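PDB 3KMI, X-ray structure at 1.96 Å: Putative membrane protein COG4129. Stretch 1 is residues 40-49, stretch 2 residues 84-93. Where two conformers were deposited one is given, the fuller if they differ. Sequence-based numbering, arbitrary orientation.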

# COMPACT_ATOMS: atom_id res chain seq x y z
N GLY A 40 -14.14 4.88 -17.27
CA GLY A 40 -14.23 6.12 -16.53
C GLY A 40 -13.24 6.29 -15.39
O GLY A 40 -13.31 7.28 -14.67
N TYR A 41 -12.29 5.37 -15.26
CA TYR A 41 -11.28 5.43 -14.20
C TYR A 41 -10.65 6.81 -14.09
O TYR A 41 -10.59 7.39 -12.99
CB TYR A 41 -10.15 4.39 -14.38
CG TYR A 41 -9.05 4.57 -13.36
CD1 TYR A 41 -9.13 3.98 -12.08
CD2 TYR A 41 -7.91 5.29 -13.67
CE1 TYR A 41 -8.13 4.15 -11.13
CE2 TYR A 41 -6.89 5.46 -12.72
CZ TYR A 41 -7.00 4.89 -11.47
OH TYR A 41 -5.97 5.07 -10.57
N SER A 42 -10.23 7.36 -15.23
CA SER A 42 -9.47 8.60 -15.20
C SER A 42 -10.31 9.77 -14.72
O SER A 42 -9.90 10.53 -13.83
CB SER A 42 -8.92 8.92 -16.59
OG SER A 42 -7.75 8.16 -16.79
N ARG A 43 -11.46 9.91 -15.37
CA ARG A 43 -12.42 10.94 -15.00
C ARG A 43 -12.82 10.79 -13.55
O ARG A 43 -12.88 11.77 -12.81
CB ARG A 43 -13.66 10.85 -15.92
CG ARG A 43 -14.79 11.81 -15.57
CD ARG A 43 -14.31 13.26 -15.55
NE ARG A 43 -13.80 13.71 -16.85
CZ ARG A 43 -12.71 14.45 -17.03
NH1 ARG A 43 -11.96 14.83 -15.99
NH2 ARG A 43 -12.35 14.80 -18.26
N ASP A 44 -13.06 9.56 -13.12
CA ASP A 44 -13.58 9.34 -11.76
C ASP A 44 -12.54 9.58 -10.67
O ASP A 44 -12.86 10.07 -9.58
CB ASP A 44 -14.15 7.94 -11.63
CG ASP A 44 -15.43 7.73 -12.47
OD1 ASP A 44 -16.12 8.73 -12.80
OD2 ASP A 44 -15.75 6.56 -12.79
N LEU A 45 -11.29 9.21 -10.95
CA LEU A 45 -10.17 9.54 -10.09
C LEU A 45 -9.90 11.04 -9.98
O LEU A 45 -9.69 11.55 -8.88
CB LEU A 45 -8.89 8.82 -10.56
CG LEU A 45 -7.61 9.20 -9.80
CD1 LEU A 45 -7.69 8.72 -8.30
CD2 LEU A 45 -6.39 8.61 -10.50
N TYR A 46 -9.93 11.75 -11.10
CA TYR A 46 -9.84 13.19 -11.05
C TYR A 46 -10.94 13.83 -10.21
O TYR A 46 -10.67 14.73 -9.45
CB TYR A 46 -9.88 13.77 -12.47
CG TYR A 46 -9.72 15.26 -12.43
CD1 TYR A 46 -8.51 15.85 -12.02
CD2 TYR A 46 -10.79 16.11 -12.75
CE1 TYR A 46 -8.35 17.25 -12.00
CE2 TYR A 46 -10.64 17.52 -12.72
CZ TYR A 46 -9.41 18.07 -12.34
OH TYR A 46 -9.26 19.44 -12.30
N THR A 47 -12.17 13.36 -10.33
CA THR A 47 -13.27 13.92 -9.54
C THR A 47 -13.02 13.70 -8.04
O THR A 47 -13.21 14.60 -7.19
CB THR A 47 -14.63 13.23 -9.91
OG1 THR A 47 -14.90 13.39 -11.30
CG2 THR A 47 -15.80 13.75 -9.04
N LEU A 48 -12.60 12.50 -7.70
CA LEU A 48 -12.27 12.16 -6.31
C LEU A 48 -11.10 12.99 -5.81
O LEU A 48 -11.17 13.52 -4.70
CB LEU A 48 -11.98 10.68 -6.17
CG LEU A 48 -11.25 10.23 -4.88
CD1 LEU A 48 -12.23 10.30 -3.74
CD2 LEU A 48 -10.73 8.80 -5.04
N ASN A 49 -10.03 13.11 -6.60
CA ASN A 49 -8.91 13.95 -6.19
C ASN A 49 -9.37 15.40 -5.98
O ASN A 49 -8.93 16.06 -5.03
CB ASN A 49 -7.76 13.91 -7.21
CG ASN A 49 -6.88 12.67 -7.06
OD1 ASN A 49 -6.84 12.04 -6.00
ND2 ASN A 49 -6.15 12.34 -8.12
N GLN A 84 -7.06 5.44 0.88
CA GLN A 84 -7.89 4.65 -0.06
C GLN A 84 -7.58 5.06 -1.49
O GLN A 84 -7.51 4.21 -2.34
CB GLN A 84 -9.40 4.84 0.18
CG GLN A 84 -9.88 4.39 1.59
CD GLN A 84 -9.75 2.87 1.77
OE1 GLN A 84 -8.65 2.31 1.69
NE2 GLN A 84 -10.87 2.20 2.02
N ARG A 85 -7.48 6.37 -1.73
CA ARG A 85 -7.16 6.90 -3.07
C ARG A 85 -5.80 6.32 -3.56
O ARG A 85 -5.69 5.89 -4.71
CB ARG A 85 -7.14 8.45 -3.06
CG ARG A 85 -6.91 9.11 -4.46
CD ARG A 85 -5.40 9.26 -4.82
NE ARG A 85 -4.64 9.71 -3.65
CZ ARG A 85 -4.70 10.92 -3.11
NH1 ARG A 85 -5.44 11.89 -3.66
NH2 ARG A 85 -3.97 11.17 -2.03
N ASP A 86 -4.78 6.37 -2.70
CA ASP A 86 -3.49 5.76 -3.04
C ASP A 86 -3.61 4.25 -3.40
O ASP A 86 -2.96 3.78 -4.33
CB ASP A 86 -2.47 5.94 -1.89
CG ASP A 86 -2.01 7.40 -1.73
OD1 ASP A 86 -2.38 8.26 -2.56
OD2 ASP A 86 -1.32 7.72 -0.74
N ILE A 87 -4.41 3.52 -2.64
CA ILE A 87 -4.57 2.06 -2.85
C ILE A 87 -5.30 1.83 -4.18
O ILE A 87 -4.97 0.89 -4.92
CB ILE A 87 -5.35 1.41 -1.69
CG1 ILE A 87 -4.49 1.31 -0.43
CG2 ILE A 87 -5.88 -0.03 -2.05
CD1 ILE A 87 -5.33 1.04 0.84
N LEU A 88 -6.27 2.68 -4.48
CA LEU A 88 -6.91 2.66 -5.81
C LEU A 88 -5.91 2.83 -6.94
O LEU A 88 -5.92 2.06 -7.92
CB LEU A 88 -8.02 3.74 -5.94
CG LEU A 88 -9.28 3.56 -5.07
CD1 LEU A 88 -10.14 4.86 -5.07
CD2 LEU A 88 -10.10 2.34 -5.55
N GLU A 89 -5.04 3.83 -6.80
CA GLU A 89 -3.96 3.99 -7.79
C GLU A 89 -3.04 2.76 -7.88
O GLU A 89 -2.65 2.38 -8.97
CB GLU A 89 -3.14 5.24 -7.47
CG GLU A 89 -3.94 6.48 -7.70
CD GLU A 89 -3.11 7.74 -7.51
OE1 GLU A 89 -2.54 7.95 -6.42
OE2 GLU A 89 -2.99 8.49 -8.45
N ASN A 90 -2.69 2.16 -6.73
CA ASN A 90 -1.91 0.92 -6.73
C ASN A 90 -2.63 -0.23 -7.46
O ASN A 90 -2.01 -0.94 -8.25
CB ASN A 90 -1.56 0.49 -5.31
CG ASN A 90 -0.71 1.51 -4.56
OD1 ASN A 90 -0.12 2.43 -5.16
ND2 ASN A 90 -0.62 1.33 -3.25
N LEU A 91 -3.92 -0.41 -7.17
CA LEU A 91 -4.70 -1.44 -7.86
C LEU A 91 -4.70 -1.18 -9.36
O LEU A 91 -4.35 -2.07 -10.13
CB LEU A 91 -6.12 -1.48 -7.32
CG LEU A 91 -6.17 -2.05 -5.90
CD1 LEU A 91 -7.46 -1.62 -5.23
CD2 LEU A 91 -6.03 -3.56 -5.91
N TYR A 92 -5.04 0.05 -9.76
CA TYR A 92 -5.07 0.41 -11.19
C TYR A 92 -3.76 0.04 -11.89
O TYR A 92 -3.80 -0.56 -12.99
CB TYR A 92 -5.37 1.90 -11.40
CG TYR A 92 -5.31 2.31 -12.88
CD1 TYR A 92 -6.39 2.04 -13.73
CD2 TYR A 92 -4.21 2.97 -13.40
CE1 TYR A 92 -6.36 2.43 -15.10
CE2 TYR A 92 -4.17 3.36 -14.77
CZ TYR A 92 -5.25 3.08 -15.60
OH TYR A 92 -5.24 3.43 -16.91
N SER A 93 -2.62 0.43 -11.32
CA SER A 93 -1.32 0.08 -11.89
C SER A 93 -1.24 -1.43 -12.10
O SER A 93 -0.88 -1.90 -13.19
CB SER A 93 -0.18 0.60 -11.00
OG SER A 93 1.08 0.26 -11.52
O HOH W 1 -5.69 6.53 -16.38

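Two helices run nearly antiparallel here, their N-to-C directions 162° apart and their axes no closer than 11.5 Å. At that spacing the backbones stay well apart, and the gap is filled by side chains: Y41, L45, L48 and N49 from the first helix, R85, L88, E89 and Y92 from the second. Together they bury 390 Å².

The tyrosine pair fills one end. Y41 and Y92 both point CA-to-CB toward the opposing helix, and both take chi1 t (174° and 176°) with chi2 near perpendicular (85° and 79°). With the CA atoms of Y41 and Y92 8.5 Å apart, these matched rotamers lay the rings face to face in an offset stack, centroids 3.9 Å apart and planes 7° from parallel; Y41 CZ comes within 3.4 Å of Y92 CG. The offset carries the Y41 hydroxyl past the partner ring to its root: Y41 OH lies 3.3 Å from Y92 CB and 3.6 Å from E89 CA, so the end of this side chain packs against the opposing helix itself. Y92 reaches back the other way, and water 1 links its hydroxyl to S42, 2.7 Å from S42 OG and 3.2 Å from Y92 OH.

The middle is aliphatic. L45 and L48 share one rotamer, t with chi2 p, whereas L88 uses m with chi2 t; all three point toward the other helix. L48 CD2 meets L88 CD1 at 4.0 Å and R85 CG at 3.9 Å, while L45 CD1 also lies 3.9 Å from R85 CG. The arginine thus offers its methylene stem to both leucines before its charge is placed.

R85 follows a folded course. It leaves the helix with chi1 t, then turns through chi2 -86°, chi3 -41° and chi4 -71°. This path lets R85 NH1 donate to N49 OD1 at 2.7 Å, with an N-H...O angle of 159° and the acceptor near the guanidinium plane, while R85 NE donates to D86 OD1 at 2.9 Å in a salt bridge. A weak bond runs from R85 NH2 to the same D86 OD1, at 3.4 Å. E89 OE1, 3.9 Å from R85 NE, lies well out of the guanidinium plane and contributes charge alone. N49 starts sideways, but chi1 m (-80°) brings its amide nearer to the arginine.

The rule to read is one of layers: stacked rings, then leucines against an arginine stem, then a directed polar bond.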